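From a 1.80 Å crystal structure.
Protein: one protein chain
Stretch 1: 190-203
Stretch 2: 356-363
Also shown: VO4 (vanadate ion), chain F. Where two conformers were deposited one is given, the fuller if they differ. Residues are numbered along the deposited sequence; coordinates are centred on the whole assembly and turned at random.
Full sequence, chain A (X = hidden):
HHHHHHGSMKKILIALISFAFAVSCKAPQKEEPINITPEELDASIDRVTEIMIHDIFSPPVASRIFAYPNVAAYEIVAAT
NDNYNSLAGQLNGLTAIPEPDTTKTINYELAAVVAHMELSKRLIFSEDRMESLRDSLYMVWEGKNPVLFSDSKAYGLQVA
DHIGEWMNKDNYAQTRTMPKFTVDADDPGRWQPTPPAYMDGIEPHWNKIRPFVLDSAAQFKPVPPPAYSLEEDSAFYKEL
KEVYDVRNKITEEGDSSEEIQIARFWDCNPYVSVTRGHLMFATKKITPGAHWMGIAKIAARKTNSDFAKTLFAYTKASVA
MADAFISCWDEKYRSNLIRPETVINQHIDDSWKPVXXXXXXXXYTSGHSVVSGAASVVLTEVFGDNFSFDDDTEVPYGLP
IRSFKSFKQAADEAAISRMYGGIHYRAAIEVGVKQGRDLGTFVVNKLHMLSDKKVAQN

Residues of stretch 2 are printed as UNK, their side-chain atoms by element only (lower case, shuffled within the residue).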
# COMPACT_ATOMS: atom_id res chain seq x y z
N ARG A 190 -13.95 19.63 -14.24
CA ARG A 190 -13.18 19.59 -13.02
C ARG A 190 -13.86 18.77 -11.90
O ARG A 190 -15.10 18.78 -11.72
CB ARG A 190 -12.64 20.93 -12.56
CG ARG A 190 -13.52 21.72 -11.63
CD ARG A 190 -13.08 23.20 -11.66
NE ARG A 190 -14.16 24.05 -11.16
CZ ARG A 190 -14.26 24.51 -9.92
NH1 ARG A 190 -13.34 24.22 -9.01
NH2 ARG A 190 -15.29 25.27 -9.58
N TRP A 191 -13.02 18.09 -11.15
CA TRP A 191 -13.48 17.29 -10.03
C TRP A 191 -14.26 18.17 -9.01
O TRP A 191 -13.83 19.29 -8.70
CB TRP A 191 -12.35 16.59 -9.30
CG TRP A 191 -12.83 15.76 -8.11
CD1 TRP A 191 -13.44 14.59 -8.11
CD2 TRP A 191 -12.72 16.14 -6.73
NE1 TRP A 191 -13.72 14.18 -6.84
CE2 TRP A 191 -13.29 15.12 -5.96
CE3 TRP A 191 -12.20 17.27 -6.09
CZ2 TRP A 191 -13.38 15.17 -4.59
CZ3 TRP A 191 -12.28 17.33 -4.69
CH2 TRP A 191 -12.84 16.29 -3.96
N GLN A 192 -15.38 17.64 -8.59
CA GLN A 192 -16.21 18.19 -7.51
C GLN A 192 -16.30 17.21 -6.34
O GLN A 192 -16.48 16.00 -6.53
CB GLN A 192 -17.66 18.33 -7.99
CG GLN A 192 -17.90 19.33 -9.03
CD GLN A 192 -19.39 19.37 -9.35
OE1 GLN A 192 -20.24 19.00 -8.55
NE2 GLN A 192 -19.64 19.64 -10.56
N PRO A 193 -16.28 17.72 -5.11
CA PRO A 193 -16.64 16.84 -4.05
C PRO A 193 -18.02 16.24 -4.24
O PRO A 193 -18.88 16.85 -4.90
CB PRO A 193 -16.63 17.72 -2.78
CG PRO A 193 -15.71 18.82 -3.07
CD PRO A 193 -15.95 19.06 -4.59
N THR A 194 -18.15 15.03 -3.74
CA THR A 194 -19.33 14.16 -3.98
C THR A 194 -20.09 13.81 -2.74
O THR A 194 -19.54 13.69 -1.68
CB THR A 194 -18.87 12.83 -4.68
OG1 THR A 194 -17.77 12.23 -3.99
CG2 THR A 194 -18.38 13.09 -6.14
N PRO A 195 -21.44 13.58 -2.89
CA PRO A 195 -22.22 13.16 -1.74
C PRO A 195 -21.88 11.77 -1.30
O PRO A 195 -21.38 10.93 -2.11
CB PRO A 195 -23.67 13.20 -2.29
CG PRO A 195 -23.50 12.84 -3.77
CD PRO A 195 -22.24 13.60 -4.16
N PRO A 196 -22.24 11.41 -0.05
CA PRO A 196 -23.02 12.18 0.92
C PRO A 196 -22.21 13.23 1.68
O PRO A 196 -22.77 14.23 2.14
CB PRO A 196 -23.55 11.07 1.89
CG PRO A 196 -22.63 9.91 1.75
CD PRO A 196 -22.17 9.96 0.27
N ALA A 197 -20.89 13.06 1.78
CA ALA A 197 -20.08 13.87 2.75
C ALA A 197 -19.44 15.13 2.16
O ALA A 197 -19.19 16.10 2.88
CB ALA A 197 -19.07 12.98 3.40
N TYR A 198 -19.30 15.20 0.82
CA TYR A 198 -18.72 16.35 0.09
C TYR A 198 -17.42 16.71 0.71
O TYR A 198 -17.12 17.88 0.89
CB TYR A 198 -19.67 17.57 -0.02
CG TYR A 198 -20.90 17.29 -0.83
CD1 TYR A 198 -20.87 17.42 -2.20
CD2 TYR A 198 -22.10 16.96 -0.22
CE1 TYR A 198 -22.01 17.17 -2.95
CE2 TYR A 198 -23.23 16.75 -0.94
CZ TYR A 198 -23.18 16.87 -2.30
OH TYR A 198 -24.30 16.65 -3.04
N MET A 199 -16.61 15.73 0.97
CA MET A 199 -15.29 15.96 1.57
C MET A 199 -14.34 16.60 0.56
O MET A 199 -14.42 16.34 -0.65
CB MET A 199 -14.63 14.65 2.12
CG MET A 199 -15.21 13.96 3.36
SD MET A 199 -14.42 12.36 3.78
CE MET A 199 -12.71 12.79 3.66
N ASP A 200 -13.42 17.41 1.07
CA ASP A 200 -12.39 18.06 0.23
C ASP A 200 -11.42 16.93 -0.24
O ASP A 200 -11.27 15.88 0.41
CB ASP A 200 -11.50 18.99 1.05
CG ASP A 200 -12.08 20.38 1.30
OD1 ASP A 200 -13.09 20.77 0.70
OD2 ASP A 200 -11.47 21.10 2.15
N GLY A 201 -10.80 17.16 -1.38
CA GLY A 201 -9.94 16.15 -1.95
C GLY A 201 -8.83 15.72 -1.00
O GLY A 201 -8.11 16.56 -0.41
N ILE A 202 -8.61 14.43 -0.88
CA ILE A 202 -7.52 13.89 -0.04
C ILE A 202 -6.18 14.11 -0.63
O ILE A 202 -5.90 13.78 -1.79
CB ILE A 202 -7.70 12.35 0.14
CG1 ILE A 202 -9.07 12.11 0.77
CG2 ILE A 202 -6.54 11.68 0.86
CD1 ILE A 202 -9.32 12.62 2.17
N GLU A 203 -5.27 14.62 0.19
CA GLU A 203 -3.82 14.66 -0.15
C GLU A 203 -3.42 15.28 -1.53
O GLU A 203 -2.70 14.70 -2.29
CB GLU A 203 -3.09 13.32 0.13
CG GLU A 203 -3.13 12.84 1.57
CD GLU A 203 -2.37 13.75 2.57
OE1 GLU A 203 -1.47 14.58 2.20
OE2 GLU A 203 -2.62 13.60 3.78
N UNK A 356 -20.85 1.50 -5.22
CA UNK A 356 -20.01 1.93 -4.08
C UNK A 356 -20.12 3.44 -3.91
O UNK A 356 -20.28 4.15 -4.88
c UNK A 356 -18.68 -0.78 -3.41
c UNK A 356 -18.57 1.60 -4.36
c UNK A 356 -16.81 -0.08 -4.89
c UNK A 356 -18.29 0.10 -4.56
N UNK A 357 -19.88 3.91 -2.70
CA UNK A 357 -19.70 5.32 -2.48
C UNK A 357 -18.44 5.84 -3.17
O UNK A 357 -17.41 5.16 -3.13
c UNK A 357 -19.53 7.04 -0.63
n UNK A 357 -20.79 6.92 1.47
c UNK A 357 -19.59 5.57 -0.98
o UNK A 357 -18.68 7.89 1.54
c UNK A 357 -19.63 7.31 0.90
N UNK A 358 -18.49 7.06 -3.72
CA UNK A 358 -17.36 7.60 -4.45
C UNK A 358 -16.35 8.14 -3.47
O UNK A 358 -16.74 8.85 -2.59
c UNK A 358 -16.61 9.17 -6.23
c UNK A 358 -17.83 8.73 -5.42
o UNK A 358 -18.85 8.18 -6.31
N UNK A 359 -15.08 7.73 -3.59
CA UNK A 359 -14.07 8.28 -2.75
C UNK A 359 -13.77 9.72 -2.98
O UNK A 359 -13.89 10.23 -4.08
c UNK A 359 -13.40 6.17 -3.69
c UNK A 359 -12.87 7.42 -3.06
c UNK A 359 -14.54 6.70 -4.46
N UNK A 360 -13.31 10.43 -1.92
CA UNK A 360 -13.14 11.85 -2.02
C UNK A 360 -11.85 12.35 -2.62
O UNK A 360 -11.06 12.98 -1.96
c UNK A 360 -12.62 11.16 0.20
c UNK A 360 -13.23 12.31 -0.55
c UNK A 360 -13.04 9.91 -0.56
N UNK A 361 -11.66 12.11 -3.91
CA UNK A 361 -10.50 12.55 -4.62
C UNK A 361 -10.74 12.41 -6.11
O UNK A 361 -11.67 11.62 -6.50
c UNK A 361 -9.39 10.09 -2.51
c UNK A 361 -9.27 10.46 -3.82
c UNK A 361 -9.45 8.78 -2.15
c UNK A 361 -9.18 11.90 -4.18
c UNK A 361 -9.21 8.16 -4.49
c UNK A 361 -9.20 9.49 -4.79
c UNK A 361 -9.40 7.79 -3.15
N UNK A 362 -9.99 13.15 -6.94
CA UNK A 362 -10.21 13.10 -8.36
C UNK A 362 -10.05 11.70 -8.98
O UNK A 362 -9.46 10.78 -8.39
c UNK A 362 -9.00 14.18 -6.63
c UNK A 362 -9.01 15.03 -7.83
c UNK A 362 -9.19 14.07 -8.93
N UNK A 363 -10.59 11.56 -10.15
CA UNK A 363 -10.85 10.27 -10.80
C UNK A 363 -9.66 9.56 -11.49
O UNK A 363 -9.63 8.30 -11.49
c UNK A 363 -11.94 8.42 -13.29
o UNK A 363 -12.17 7.19 -13.38
c UNK A 363 -12.62 9.11 -12.17
c UNK A 363 -12.02 10.42 -11.73
o UNK A 363 -11.26 9.06 -14.13
O4 VO4 F . -11.38 5.57 -6.42
O HOH W 1 -15.21 12.22 -5.40
O HOH W 2 -18.68 10.62 -1.93
O HOH W 3 -21.08 8.50 -3.49

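Position 356 carries four side-chain carbons, forked at the second, and all lie out of reach of stretch 1. A four-carbon chain forked there is Leu356, buried but outside this contact.

Position 357 has three carbons in line, the third bearing one oxygen and one nitrogen: a primary amide two methylenes from CA, hence Gln357. Its CA-to-CB bond runs sideways, yet the extended chain (chi1 and chi2 both t) brings its end close to the ring of Pro196, a residue that follows a cis peptide bond.

At position 358 one carbon carries an oxygen and a second carbon, the beta-branched hydroxyl of Thr358. It faces its counterpart directly, with Thr194 OG1 3.8 Å from Thr358 CB, but the polar links here are made by water, which on the side of 358 binds only backbone atoms, Thr358 N and Thr358 O. Water 3 donates to Pro195 O (2.8 Å from its O) and accepts from Thr358 N (3.0 Å from the same O). Water 2 lies 2.8 Å from Thr194 OG1 and 2.7 Å from Thr358 O, hydrogen-bonded to both.

Position 359 shows three carbons closing a ring onto the backbone nitrogen: Pro359. Its CA-to-CB bond points away from stretch 1, and the ring approaches the vanadate, with Pro359 CG 3.4 Å from O4 of the vanadate. Its carbonyl turns back, accepting from water 1, whose O lies 2.7 Å from Pro359 O; that water also accepts from Trp191 NE1 at 2.9 Å and is hydrogen-bonded to Thr194 OG1, again at 2.9 Å.

Position 360 repeats the three-carbon ring on nitrogen, so it is Pro360, and it has the largest covered area in stretch 2. Met199 CB packs 3.8 Å from Pro360 CB, while Ile202 CG1 sits 3.7 Å from Pro360 CG. Its carbonyl accepts the direct hydrogen bond between the stretches, Ile202 N to Pro360 O at 3.0 Å, and Gly201 CA adds a CH contact to Pro360 O at 3.4 Å.

Position 361 holds one carbon followed by a six-carbon ring without heteroatoms: Phe361. Its CA-to-CB bond points away overall, but Ile202 CG1 meets the ring edge, 3.9 Å from Phe361 CD2.

Position 362 is a third ring of three carbons on nitrogen, Pro362. Its CA lies over the face of Trp191, 3.8 Å from the centroid of the five-membered ring, a CH-pi contact; Trp191 CG is also 3.9 Å from Pro362 CG.

Position 363 has three carbons, the last with two oxygens, the carboxylate of Glu363. Its end leads away from stretch 1.

The contact works without regular secondary structure. Proline rings supply rigid apolar surface, and a proline has no backbone N-H to satisfy; the carbonyls of 358, 359 and 360 all accept, and Thr358 N donates to water 3. Trp191 combines both modes: its face covers Pro362, and its indole nitrogen gives its proton to water 1.

Stretch 2 (356-363) LQTPPFPE
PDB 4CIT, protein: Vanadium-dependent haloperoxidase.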